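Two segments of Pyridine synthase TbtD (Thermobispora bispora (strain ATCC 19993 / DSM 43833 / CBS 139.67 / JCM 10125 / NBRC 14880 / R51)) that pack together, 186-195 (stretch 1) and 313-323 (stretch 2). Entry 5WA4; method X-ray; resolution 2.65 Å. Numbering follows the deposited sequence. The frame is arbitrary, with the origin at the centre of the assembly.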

ATOM      1  N   VAL E 186      13.662  19.517  23.327  1.00 56.66           N
ATOM      2  CA  VAL E 186      13.346  18.201  22.813  1.00 49.45           C
ATOM      3  C   VAL E 186      11.881  18.101  22.436  1.00 56.71           C
ATOM      4  O   VAL E 186      11.537  17.516  21.397  1.00 60.79           O
ATOM      5  N   ALA E 187      11.020  18.676  23.276  1.00 56.67           N
ATOM      6  CA  ALA E 187       9.566  18.457  23.166  1.00 58.54           C
ATOM      7  C   ALA E 187       8.871  19.326  22.128  1.00 57.23           C
ATOM      8  O   ALA E 187       7.733  19.039  21.751  1.00 59.52           O
ATOM      9  N   ARG E 188       9.533  20.388  21.678  1.00 59.71           N
ATOM     10  CA  ARG E 188       8.940  21.260  20.670  1.00 55.56           C
ATOM     11  C   ARG E 188       8.575  20.437  19.454  1.00 56.23           C
ATOM     12  O   ARG E 188       7.595  20.733  18.782  1.00 59.66           O
ATOM     13  N   THR E 189       9.353  19.383  19.206  1.00 58.77           N
ATOM     14  CA  THR E 189       9.081  18.425  18.139  1.00 52.50           C
ATOM     15  C   THR E 189       7.658  17.885  18.195  1.00 51.30           C
ATOM     16  O   THR E 189       7.011  17.742  17.160  1.00 57.55           O
ATOM     17  N   SER E 190       7.149  17.608  19.393  1.00 47.26           N
ATOM     18  CA  SER E 190       5.796  17.063  19.500  1.00 52.41           C
ATOM     19  C   SER E 190       4.757  18.155  19.274  1.00 57.79           C
ATOM     20  O   SER E 190       3.603  17.867  18.917  1.00 52.33           O
ATOM     21  N   LEU E 191       5.177  19.404  19.487  1.00 56.71           N
ATOM     22  CA  LEU E 191       4.359  20.566  19.158  1.00 50.71           C
ATOM     23  C   LEU E 191       4.295  20.799  17.656  1.00 47.06           C
ATOM     24  O   LEU E 191       3.232  21.102  17.125  1.00 50.98           O
ATOM     25  N   ARG E 192       5.419  20.650  16.959  1.00 48.48           N
ATOM     26  CA  ARG E 192       5.394  20.775  15.500  1.00 52.80           C
ATOM     27  C   ARG E 192       4.625  19.617  14.863  1.00 56.23           C
ATOM     28  O   ARG E 192       3.752  19.815  14.005  1.00 50.04           O
ATOM     29  N   SER E 193       4.959  18.409  15.301  1.00 54.61           N
ATOM     30  CA  SER E 193       4.340  17.206  14.774  1.00 56.20           C
ATOM     31  C   SER E 193       2.797  17.268  14.738  1.00 50.11           C
ATOM     32  O   SER E 193       2.182  16.819  13.767  1.00 41.26           O
ATOM     33  N   HIS E 194       2.196  17.838  15.784  1.00 47.02           N
ATOM     34  CA  HIS E 194       0.742  17.903  15.918  1.00 42.68           C
ATOM     35  C   HIS E 194       0.178  18.756  14.807  1.00 52.71           C
ATOM     36  O   HIS E 194      -0.741  18.327  14.099  1.00 55.55           O
ATOM     37  N   ALA E 195       0.750  19.952  14.635  1.00 52.89           N
ATOM     38  CA  ALA E 195       0.264  20.905  13.638  1.00 48.70           C
ATOM     39  C   ALA E 195       0.473  20.366  12.226  1.00 49.00           C
ATOM     40  O   ALA E 195      -0.423  20.445  11.384  1.00 53.33           O
ATOM     41  N   ALA E 313       3.546   8.563  28.886  1.00 58.29           N
ATOM     42  CA  ALA E 313       2.877   9.337  29.915  1.00 44.66           C
ATOM     43  C   ALA E 313       2.816  10.799  29.479  1.00 49.04           C
ATOM     44  O   ALA E 313       1.792  11.473  29.642  1.00 42.83           O
ATOM     45  N   TYR E 314       3.923  11.274  28.914  1.00 47.52           N
ATOM     46  CA  TYR E 314       3.971  12.577  28.289  1.00 49.17           C
ATOM     47  C   TYR E 314       2.851  12.717  27.244  1.00 52.93           C
ATOM     48  O   TYR E 314       2.053  13.635  27.340  1.00 52.51           O
ATOM     49  N   ARG E 315       2.770  11.806  26.271  1.00 51.79           N
ATOM     50  CA  ARG E 315       1.727  11.911  25.265  1.00 51.60           C
ATOM     51  C   ARG E 315       0.320  11.899  25.877  1.00 53.33           C
ATOM     52  O   ARG E 315      -0.578  12.563  25.364  1.00 57.23           O
ATOM     53  N   LEU E 316       0.107  11.193  26.977  1.00 50.14           N
ATOM     54  CA  LEU E 316      -1.240  11.190  27.544  1.00 52.37           C
ATOM     55  C   LEU E 316      -1.559  12.567  28.130  1.00 55.68           C
ATOM     56  O   LEU E 316      -2.712  13.028  28.133  1.00 48.23           O
ATOM     57  N   VAL E 317      -0.517  13.226  28.622  1.00 54.53           N
ATOM     58  CA  VAL E 317      -0.707  14.408  29.424  1.00 47.66           C
ATOM     59  C   VAL E 317      -0.779  15.646  28.480  1.00 53.38           C
ATOM     60  O   VAL E 317      -1.652  16.515  28.645  1.00 52.23           O
ATOM     61  N   ILE E 318       0.059  15.696  27.445  1.00 48.30           N
ATOM     62  CA  ILE E 318      -0.129  16.708  26.415  1.00 52.21           C
ATOM     63  C   ILE E 318      -1.494  16.502  25.731  1.00 53.67           C
ATOM     64  O   ILE E 318      -2.145  17.463  25.335  1.00 51.90           O
ATOM     65  N   ASN E 319      -1.957  15.260  25.621  1.00 51.24           N
ATOM     66  CA  ASN E 319      -3.257  15.051  25.004  1.00 54.73           C
ATOM     67  C   ASN E 319      -4.391  15.501  25.899  1.00 51.32           C
ATOM     68  O   ASN E 319      -5.416  15.994  25.424  1.00 53.48           O
ATOM     69  N   CYS E 320      -4.200  15.343  27.197  1.00 46.57           N
ATOM     70  CA  CYS E 320      -5.173  15.827  28.149  1.00 50.27           C
ATOM     71  C   CYS E 320      -5.239  17.374  28.066  1.00 53.55           C
ATOM     72  O   CYS E 320      -6.306  17.973  28.190  1.00 46.33           O
ATOM     73  N   THR E 321      -4.099  18.018  27.838  1.00 51.62           N
ATOM     74  CA  THR E 321      -4.094  19.456  27.671  1.00 48.25           C
ATOM     75  C   THR E 321      -4.962  19.861  26.477  1.00 53.22           C
ATOM     76  O   THR E 321      -5.845  20.734  26.602  1.00 48.62           O
ATOM     77  N   TYR E 322      -4.717  19.225  25.330  1.00 47.79           N
ATOM     78  CA  TYR E 322      -5.506  19.518  24.145  1.00 43.26           C
ATOM     79  C   TYR E 322      -6.975  19.321  24.478  1.00 41.37           C
ATOM     80  O   TYR E 322      -7.794  20.119  24.068  1.00 48.53           O
ATOM     81  N   LEU E 323      -7.306  18.289  25.252  1.00 41.62           N
ATOM     82  CA  LEU E 323      -8.706  17.995  25.562  1.00 43.50           C
ATOM     83  C   LEU E 323      -9.328  19.085  26.460  1.00 50.75           C
ATOM     84  O   LEU E 323     -10.550  19.343  26.398  1.00 48.04           O
TER

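Helices 186-195 and 313-323 of TbtD run in broadly the same direction, at 53° to each other, and their axes come no nearer than 12.3 Å. At that spacing the backbones stand well apart, the nearest CA atoms of Ser190 and Arg315 being 8.7 Å from each other, so long side chains must bridge the gap; together the stretches bury 339 Å².

Tyr322 gives up the most surface. Its CA-to-CB bond points toward the first helix, and with chi1 in m (-64°) the ring lies against the imidazole of His194, which also points toward its partner and has chi1 in t (-168°). The two rings form an offset stack, with centroids 4.2 Å apart and planes only 12° from parallel; the closest atoms are NE2 of His194 and CE2 of Tyr322, at 3.3 Å, each lying over a face of the other ring. His194 NE2 is also hydrogen-bonded elsewhere in the structure. The phenol end of Tyr322 reaches on to Leu191, where its OH is 3.6 Å from CD2 of Leu191. Leu191 leaves its helix sideways, but its m, t rotamer brings the end of the side chain nearer the second helix, and the same CD2 lies 4.4 Å from CD1 of Ile318, a loose apolar contact; only 14 Å² of Ile318 is covered by the first helix.

Ser190 and Tyr314 make the polar centre of the other end. Both point toward the opposite helix. Tyr314, with chi1 in t (176°), extends its ring across the gap so that its OH donates a hydrogen bond to OG of Ser190 (3.0 Å), which sits at the ring edge, near its plane. Ser190 has chi1 in p (77°), and its OG in turn donates to O of Ala187 (2.9 Å), one turn back in its own helix. The serine hydroxyl thus relays a short chain of hydrogen bonds from the tyrosine to a backbone carbonyl. The CB of Ala187, turned toward the second helix, packs 3.7 Å from OH of Tyr314 and 4.2 Å from its CZ.

Arg315 covers Ser190 from another direction. It starts sideways with chi1 in m (-52°), then bends through chi3 in p (87°) to bring its guanidinium nearer, NH2 of Arg315 lying 3.6 Å from CB of Ser190. This is a packing contact. The stretches are therefore joined by one direct hydrogen bond, one aromatic stack and a handful of van der Waals contacts.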

ATOM      1  CB  VAL E 186      13.679  17.106  23.863  1.00 58.62           C
ATOM      2  CG1 VAL E 186      12.859  15.851  23.640  1.00 45.25           C
ATOM      3  CG2 VAL E 186      15.168  16.798  23.865  1.00 52.26           C
ATOM      4  CB  ALA E 187       8.891  18.667  24.511  1.00 54.10           C
ATOM      5  CB  ARG E 188       9.889  22.391  20.285  1.00 55.05           C
ATOM      6  CG  ARG E 188      11.176  21.921  19.647  1.00 55.42           C
ATOM      7  CD  ARG E 188      12.252  22.972  19.786  1.00 53.46           C
ATOM      8  NE  ARG E 188      13.499  22.474  19.233  1.00 50.68           N
ATOM      9  CZ  ARG E 188      13.906  22.695  17.991  1.00 54.98           C
ATOM     10  NH1 ARG E 188      13.180  23.436  17.167  1.00 61.12           N
ATOM     11  NH2 ARG E 188      15.053  22.185  17.578  1.00 57.30           N
ATOM     12  CB  THR E 189      10.088  17.261  18.199  1.00 57.95           C
ATOM     13  OG1 THR E 189      11.414  17.791  18.032  1.00 63.90           O
ATOM     14  CG2 THR E 189       9.803  16.213  17.131  1.00 36.38           C
ATOM     15  CB  SER E 190       5.578  16.389  20.854  1.00 57.85           C
ATOM     16  OG  SER E 190       5.381  17.350  21.878  1.00 59.14           O
ATOM     17  CB  LEU E 191       4.894  21.802  19.857  1.00 48.18           C
ATOM     18  CG  LEU E 191       4.605  21.799  21.355  1.00 49.80           C
ATOM     19  CD1 LEU E 191       4.858  23.167  21.946  1.00 45.02           C
ATOM     20  CD2 LEU E 191       3.182  21.354  21.639  1.00 43.40           C
ATOM     21  CB  ARG E 192       6.801  20.836  14.905  1.00 44.45           C
ATOM     22  CG  ARG E 192       6.761  21.042  13.389  1.00 48.84           C
ATOM     23  CD  ARG E 192       7.736  22.104  12.882  1.00 46.64           C
ATOM     24  NE  ARG E 192       7.383  23.484  13.200  1.00 47.12           N
ATOM     25  CZ  ARG E 192       8.259  24.398  13.617  1.00 57.15           C
ATOM     26  NH1 ARG E 192       9.540  24.088  13.779  1.00 59.24           N
ATOM     27  NH2 ARG E 192       7.860  25.632  13.877  1.00 61.72           N
ATOM     28  CB  SER E 193       4.811  16.007  15.594  1.00 48.94           C
ATOM     29  OG  SER E 193       3.991  14.891  15.338  1.00 49.03           O
ATOM     30  CB  HIS E 194       0.346  18.465  17.290  1.00 45.51           C
ATOM     31  CG  HIS E 194      -1.104  18.305  17.648  1.00 48.43           C
ATOM     32  ND1 HIS E 194      -1.759  17.087  17.614  1.00 62.56           N
ATOM     33  CD2 HIS E 194      -2.003  19.192  18.141  1.00 56.38           C
ATOM     34  CE1 HIS E 194      -3.008  17.246  18.023  1.00 51.69           C
ATOM     35  NE2 HIS E 194      -3.182  18.513  18.352  1.00 48.82           N
ATOM     36  CB  ALA E 195       0.951  22.268  13.806  1.00 48.47           C
ATOM     37  CB  ALA E 313       3.609   9.183  31.259  1.00 44.98           C
ATOM     38  CB  TYR E 314       5.334  12.830  27.649  1.00 50.04           C
ATOM     39  CG  TYR E 314       5.355  14.146  26.905  1.00 57.20           C
ATOM     40  CD1 TYR E 314       5.411  15.350  27.594  1.00 56.87           C
ATOM     41  CD2 TYR E 314       5.298  14.189  25.520  1.00 56.31           C
ATOM     42  CE1 TYR E 314       5.413  16.564  26.922  1.00 55.25           C
ATOM     43  CE2 TYR E 314       5.301  15.388  24.840  1.00 56.85           C
ATOM     44  CZ  TYR E 314       5.359  16.574  25.545  1.00 59.36           C
ATOM     45  OH  TYR E 314       5.351  17.776  24.877  1.00 62.03           O
ATOM     46  CB  ARG E 315       1.828  10.823  24.159  1.00 59.97           C
ATOM     47  CG  ARG E 315       3.199  10.638  23.427  1.00 72.87           C
ATOM     48  CD  ARG E 315       2.967  10.477  21.868  1.00 80.64           C
ATOM     49  NE  ARG E 315       2.929  11.805  21.219  1.00104.54           N
ATOM     50  CZ  ARG E 315       3.818  12.288  20.345  1.00 99.18           C
ATOM     51  NH1 ARG E 315       4.785  11.520  19.840  1.00105.20           N
ATOM     52  NH2 ARG E 315       3.673  13.524  19.891  1.00 85.19           N
ATOM     53  CB  LEU E 316      -1.394  10.111  28.616  1.00 41.10           C
ATOM     54  CG  LEU E 316      -2.816  10.014  29.166  1.00 42.84           C
ATOM     55  CD1 LEU E 316      -3.373   8.602  29.106  1.00 62.54           C
ATOM     56  CD2 LEU E 316      -2.848  10.533  30.587  1.00 48.50           C
ATOM     57  CB  VAL E 317       0.400  14.480  30.520  1.00 41.42           C
ATOM     58  CG1 VAL E 317       1.657  15.189  30.076  1.00 34.19           C
ATOM     59  CG2 VAL E 317      -0.150  15.008  31.787  1.00 45.31           C
ATOM     60  CB  ILE E 318       1.003  16.703  25.352  1.00 47.60           C
ATOM     61  CG1 ILE E 318       0.952  17.977  24.511  1.00 54.41           C
ATOM     62  CG2 ILE E 318       0.875  15.553  24.423  1.00 53.90           C
ATOM     63  CD1 ILE E 318       1.707  19.155  25.144  1.00 62.98           C
ATOM     64  CB  ASN E 319      -3.443  13.598  24.612  1.00 54.98           C
ATOM     65  CG  ASN E 319      -3.210  13.387  23.144  1.00 67.02           C
ATOM     66  OD1 ASN E 319      -2.081  13.126  22.711  1.00 61.53           O
ATOM     67  ND2 ASN E 319      -4.269  13.552  22.350  1.00 73.34           N
ATOM     68  CB  CYS E 320      -4.812  15.332  29.564  1.00 54.65           C
ATOM     69  SG  CYS E 320      -5.378  13.604  29.923  1.00 56.75           S
ATOM     70  CB  THR E 321      -2.686  20.001  27.472  1.00 47.12           C
ATOM     71  OG1 THR E 321      -1.941  19.829  28.678  1.00 52.97           O
ATOM     72  CG2 THR E 321      -2.738  21.477  27.124  1.00 46.25           C
ATOM     73  CB  TYR E 322      -5.103  18.637  22.961  1.00 41.76           C
ATOM     74  CG  TYR E 322      -3.681  18.833  22.463  1.00 44.71           C
ATOM     75  CD1 TYR E 322      -2.984  20.017  22.708  1.00 40.94           C
ATOM     76  CD2 TYR E 322      -3.039  17.833  21.740  1.00 42.70           C
ATOM     77  CE1 TYR E 322      -1.686  20.190  22.250  1.00 40.87           C
ATOM     78  CE2 TYR E 322      -1.757  17.993  21.266  1.00 37.50           C
ATOM     79  CZ  TYR E 322      -1.073  19.167  21.522  1.00 48.83           C
ATOM     80  OH  TYR E 322       0.232  19.309  21.067  1.00 44.71           O
ATOM     81  CB  LEU E 323      -8.841  16.614  26.217  1.00 47.88           C
ATOM     82  CG  LEU E 323      -8.810  15.308  25.399  1.00 46.70           C
ATOM     83  CD1 LEU E 323      -8.890  14.135  26.332  1.00 44.65           C
ATOM     84  CD2 LEU E 323      -9.962  15.212  24.415  1.00 41.70           C
TER